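Local coordinates for UPF0345 protein ACIAD0356 (Acinetobacter sp. ADP1, PDB 3HQX) that probably catalyses the reversible phosphorolysis of diverse purine and pyrimidine nucleosides, releasing the free base and alpha-D-ribose 1-phosphate, at residues Val43-Glu48 with Asp100-Tyr105. Numbering follows the deposited sequence.
Sequences VILPTE and DEVLDY
Two neighbouring antiparallel strands of the cupin beta-sandwich, 38-44 and 103-109, meet here where the first ends and the second begins. Ile44 and Leu103 form a hydrogen-bonded pair: Ile44 N donates to Leu103 O at 2.8 Å, and Leu103 N returns a bond to Ile44 O at 2.8 Å, coming in nearly along the C=O axis. Their side chains lie side by side on one face of the sheet, pointing the same way, and touch at the tips, Ile44 CD1 to Leu103 CD2 at 4.0 Å. Ile97 of strand 94-98, in the facing sheet, packs on both, so this face belongs to the sandwich interior. Tyr105 has its CG in the crowded position between backbone N and carbonyl carbon (chi1 70°), which brings the far end of the ring over strand 38-44. There it crosses the Ile44 side chain at about a right angle, with CE2 3.9 Å from Ile44 CG1.

The opposite face carries Val43 and Asp104, with Val102 from the loop just before the strand packing beside Val43; this side is turned to the second subunit. Val43 and Val102 cross obliquely, each using the CG1 branch that stands anti to its backbone N, and these methyls meet at 3.8 Å. Val102 CG2 instead lies alongside Leu45 CD2, so one valine bridges two residues of the other segment. Asp104 runs alongside Val43, but its carboxylate reaches the partner chain: OD2 forms a salt bridge with Lys17 and OD1 a hydrogen bond with Ser18, both of the second subunit. Both oxygens of this buried carboxylate thus have partners across the subunit interface, and the lysine probably balances its charge. Beyond the last bridge, the Pro46 ring rests against the backbone at Asp100 and Glu101, with CG 3.7 Å from Asp100 O.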
ATOM      1  N   VAL A  43       1.583  -4.684   2.454  1.00  6.22           N
ATOM      2  CA  VAL A  43       0.473  -5.061   3.293  1.00  7.00           C
ATOM      3  C   VAL A  43      -0.062  -6.384   2.742  1.00  5.48           C
ATOM      4  O   VAL A  43      -0.199  -6.560   1.519  1.00  7.01           O
ATOM      5  CB  VAL A  43      -0.622  -3.981   3.291  1.00  8.51           C
ATOM      6  CG1 VAL A  43      -1.903  -4.499   4.001  1.00 12.17           C
ATOM      7  CG2 VAL A  43      -0.078  -2.664   3.924  1.00  7.27           C
ATOM      8  N   ILE A  44      -0.330  -7.290   3.649  1.00  7.31           N
ATOM      9  CA  ILE A  44      -1.101  -8.512   3.343  1.00  6.27           C
ATOM     10  C   ILE A  44      -2.382  -8.386   4.149  1.00  6.30           C
ATOM     11  O   ILE A  44      -2.355  -8.155   5.373  1.00  7.30           O
ATOM     12  CB  ILE A  44      -0.371  -9.799   3.723  1.00  6.82           C
ATOM     13  CG1 ILE A  44       0.862  -9.961   2.841  1.00  8.49           C
ATOM     14  CG2 ILE A  44      -1.319 -11.037   3.494  1.00  6.96           C
ATOM     15  CD1 ILE A  44       1.729 -11.125   3.175  1.00  8.54           C
ATOM     16  N   LEU A  45      -3.511  -8.567   3.462  1.00  7.83           N
ATOM     17  CA  LEU A  45      -4.813  -8.530   4.084  1.00  8.33           C
ATOM     18  C   LEU A  45      -5.240  -9.934   4.506  1.00  8.26           C
ATOM     19  O   LEU A  45      -4.672 -10.888   4.049  1.00  8.91           O
ATOM     20  CB  LEU A  45      -5.791  -7.957   3.085  1.00  9.86           C
ATOM     21  CG  LEU A  45      -5.598  -6.525   2.628  1.00 10.88           C
ATOM     22  CD1 LEU A  45      -6.658  -6.193   1.598  1.00 12.12           C
ATOM     23  CD2 LEU A  45      -5.704  -5.604   3.809  1.00 11.98           C
ATOM     24  N   PRO A  46      -6.220 -10.036   5.392  1.00  8.55           N
ATOM     25  CA  PRO A  46      -6.608 -11.342   5.933  1.00  9.07           C
ATOM     26  C   PRO A  46      -6.878 -12.370   4.843  1.00 10.04           C
ATOM     27  O   PRO A  46      -7.546 -12.086   3.837  1.00  9.95           O
ATOM     28  CB  PRO A  46      -7.840 -11.008   6.781  1.00  9.27           C
ATOM     29  CG  PRO A  46      -7.609  -9.656   7.199  1.00  9.97           C
ATOM     30  CD  PRO A  46      -6.943  -8.956   6.050  1.00  8.89           C
ATOM     31  N   THR A  47      -6.303 -13.556   5.022  1.00 10.59           N
ATOM     32  CA  THR A  47      -6.251 -14.582   3.982  1.00 11.83           C
ATOM     33  C   THR A  47      -7.189 -15.722   4.416  1.00 12.35           C
ATOM     34  O   THR A  47      -7.449 -15.871   5.610  1.00 14.63           O
ATOM     35  CB  THR A  47      -4.818 -15.193   3.855  1.00 11.66           C
ATOM     36  OG1 THR A  47      -4.386 -15.679   5.133  1.00 14.47           O
ATOM     37  CG2 THR A  47      -3.786 -14.226   3.346  1.00 10.71           C
ATOM     38  N   GLU A  48      -7.712 -16.457   3.473  1.00 13.61           N
ATOM     39  CA  GLU A  48      -8.440 -17.698   3.796  1.00 14.91           C
ATOM     40  C   GLU A  48      -7.555 -18.895   3.620  1.00 15.46           C
ATOM     41  O   GLU A  48      -7.678 -19.823   4.341  1.00 17.72           O
ATOM     42  CB  GLU A  48      -9.702 -17.872   2.950  1.00 16.00           C
ATOM     43  CG  GLU A  48     -10.871 -17.113   3.458  1.00 20.06           C
ATOM     44  CD  GLU A  48     -12.109 -17.406   2.653  1.00 26.19           C
ATOM     45  OE1 GLU A  48     -13.161 -16.876   2.980  1.00 26.60           O
ATOM     46  OE2 GLU A  48     -12.016 -18.181   1.682  1.00 31.09           O
ATOM     47  N   ASP A 100      -4.666 -13.366   9.794  1.00  7.26           N
ATOM     48  CA  ASP A 100      -6.113 -13.113  10.111  1.00  8.26           C
ATOM     49  C   ASP A 100      -6.436 -11.616  10.272  1.00  7.90           C
ATOM     50  O   ASP A 100      -7.594 -11.220  10.501  1.00  7.84           O
ATOM     51  CB  ASP A 100      -6.507 -13.845  11.407  1.00  8.52           C
ATOM     52  CG  ASP A 100      -6.386 -15.358  11.293  1.00 12.55           C
ATOM     53  OD1 ASP A 100      -6.549 -15.901  10.176  1.00 15.44           O
ATOM     54  OD2 ASP A 100      -6.153 -16.004  12.349  1.00 19.50           O
ATOM     55  N   GLU A 101      -5.390 -10.790  10.215  1.00  7.94           N
ATOM     56  CA  GLU A 101      -5.505  -9.346  10.384  1.00  8.18           C
ATOM     57  C   GLU A 101      -4.612  -8.665   9.356  1.00  7.16           C
ATOM     58  O   GLU A 101      -3.846  -9.316   8.645  1.00  8.02           O
ATOM     59  CB  GLU A 101      -5.075  -8.885  11.790  1.00  9.18           C
ATOM     60  CG  GLU A 101      -5.885  -9.497  12.995  1.00 10.61           C
ATOM     61  CD  GLU A 101      -7.252  -8.953  13.122  1.00 13.44           C
ATOM     62  OE1 GLU A 101      -7.492  -7.801  12.700  1.00 17.51           O
ATOM     63  OE2 GLU A 101      -8.088  -9.666  13.728  1.00 15.24           O
ATOM     64  N   VAL A 102      -4.775  -7.371   9.208  1.00  8.15           N
ATOM     65  CA  VAL A 102      -3.818  -6.610   8.391  1.00  7.16           C
ATOM     66  C   VAL A 102      -2.395  -6.894   8.862  1.00  6.75           C
ATOM     67  O   VAL A 102      -2.112  -6.839  10.064  1.00  7.62           O
ATOM     68  CB  VAL A 102      -4.111  -5.107   8.391  1.00  7.40           C
ATOM     69  CG1 VAL A 102      -3.001  -4.310   7.684  1.00  6.98           C
ATOM     70  CG2 VAL A 102      -5.493  -4.861   7.715  1.00  9.41           C
ATOM     71  N   LEU A 103      -1.538  -7.198   7.902  1.00  7.12           N
ATOM     72  CA  LEU A 103      -0.134  -7.475   8.158  1.00  6.00           C
ATOM     73  C   LEU A 103       0.723  -6.489   7.387  1.00  6.54           C
ATOM     74  O   LEU A 103       0.679  -6.461   6.140  1.00  8.14           O
ATOM     75  CB  LEU A 103       0.236  -8.902   7.697  1.00  6.51           C
ATOM     76  CG  LEU A 103       1.627  -9.392   8.052  1.00  5.63           C
ATOM     77  CD1 LEU A 103       1.705  -9.761   9.566  1.00  5.92           C
ATOM     78  CD2 LEU A 103       2.125 -10.487   7.105  1.00  7.66           C
ATOM     79  N   ASP A 104       1.487  -5.659   8.104  1.00  6.19           N
ATOM     80  CA  ASP A 104       2.432  -4.759   7.432  1.00  6.52           C
ATOM     81  C   ASP A 104       3.792  -5.390   7.499  1.00  5.39           C
ATOM     82  O   ASP A 104       4.196  -5.911   8.531  1.00  5.17           O
ATOM     83  CB  ASP A 104       2.511  -3.401   8.156  1.00  6.19           C
ATOM     84  CG  ASP A 104       1.208  -2.602   8.035  1.00  7.94           C
ATOM     85  OD1 ASP A 104       1.122  -1.753   7.127  1.00  8.43           O
ATOM     86  OD2 ASP A 104       0.301  -2.798   8.883  1.00  7.62           O
ATOM     87  N   TYR A 105       4.520  -5.310   6.398  1.00  6.48           N
ATOM     88  CA  TYR A 105       5.859  -5.888   6.328  1.00  7.35           C
ATOM     89  C   TYR A 105       6.824  -5.027   5.505  1.00  7.56           C
ATOM     90  O   TYR A 105       6.420  -4.164   4.699  1.00  8.41           O
ATOM     91  CB  TYR A 105       5.813  -7.326   5.774  1.00  6.60           C
ATOM     92  CG  TYR A 105       5.452  -7.366   4.314  1.00  7.44           C
ATOM     93  CD1 TYR A 105       6.429  -7.243   3.339  1.00  9.81           C
ATOM     94  CD2 TYR A 105       4.138  -7.492   3.904  1.00  8.56           C
ATOM     95  CE1 TYR A 105       6.120  -7.205   1.997  1.00 12.49           C
ATOM     96  CE2 TYR A 105       3.812  -7.477   2.544  1.00 10.54           C
ATOM     97  CZ  TYR A 105       4.799  -7.320   1.616  1.00 10.57           C
ATOM     98  OH  TYR A 105       4.411  -7.316   0.297  1.00 11.30           O
TER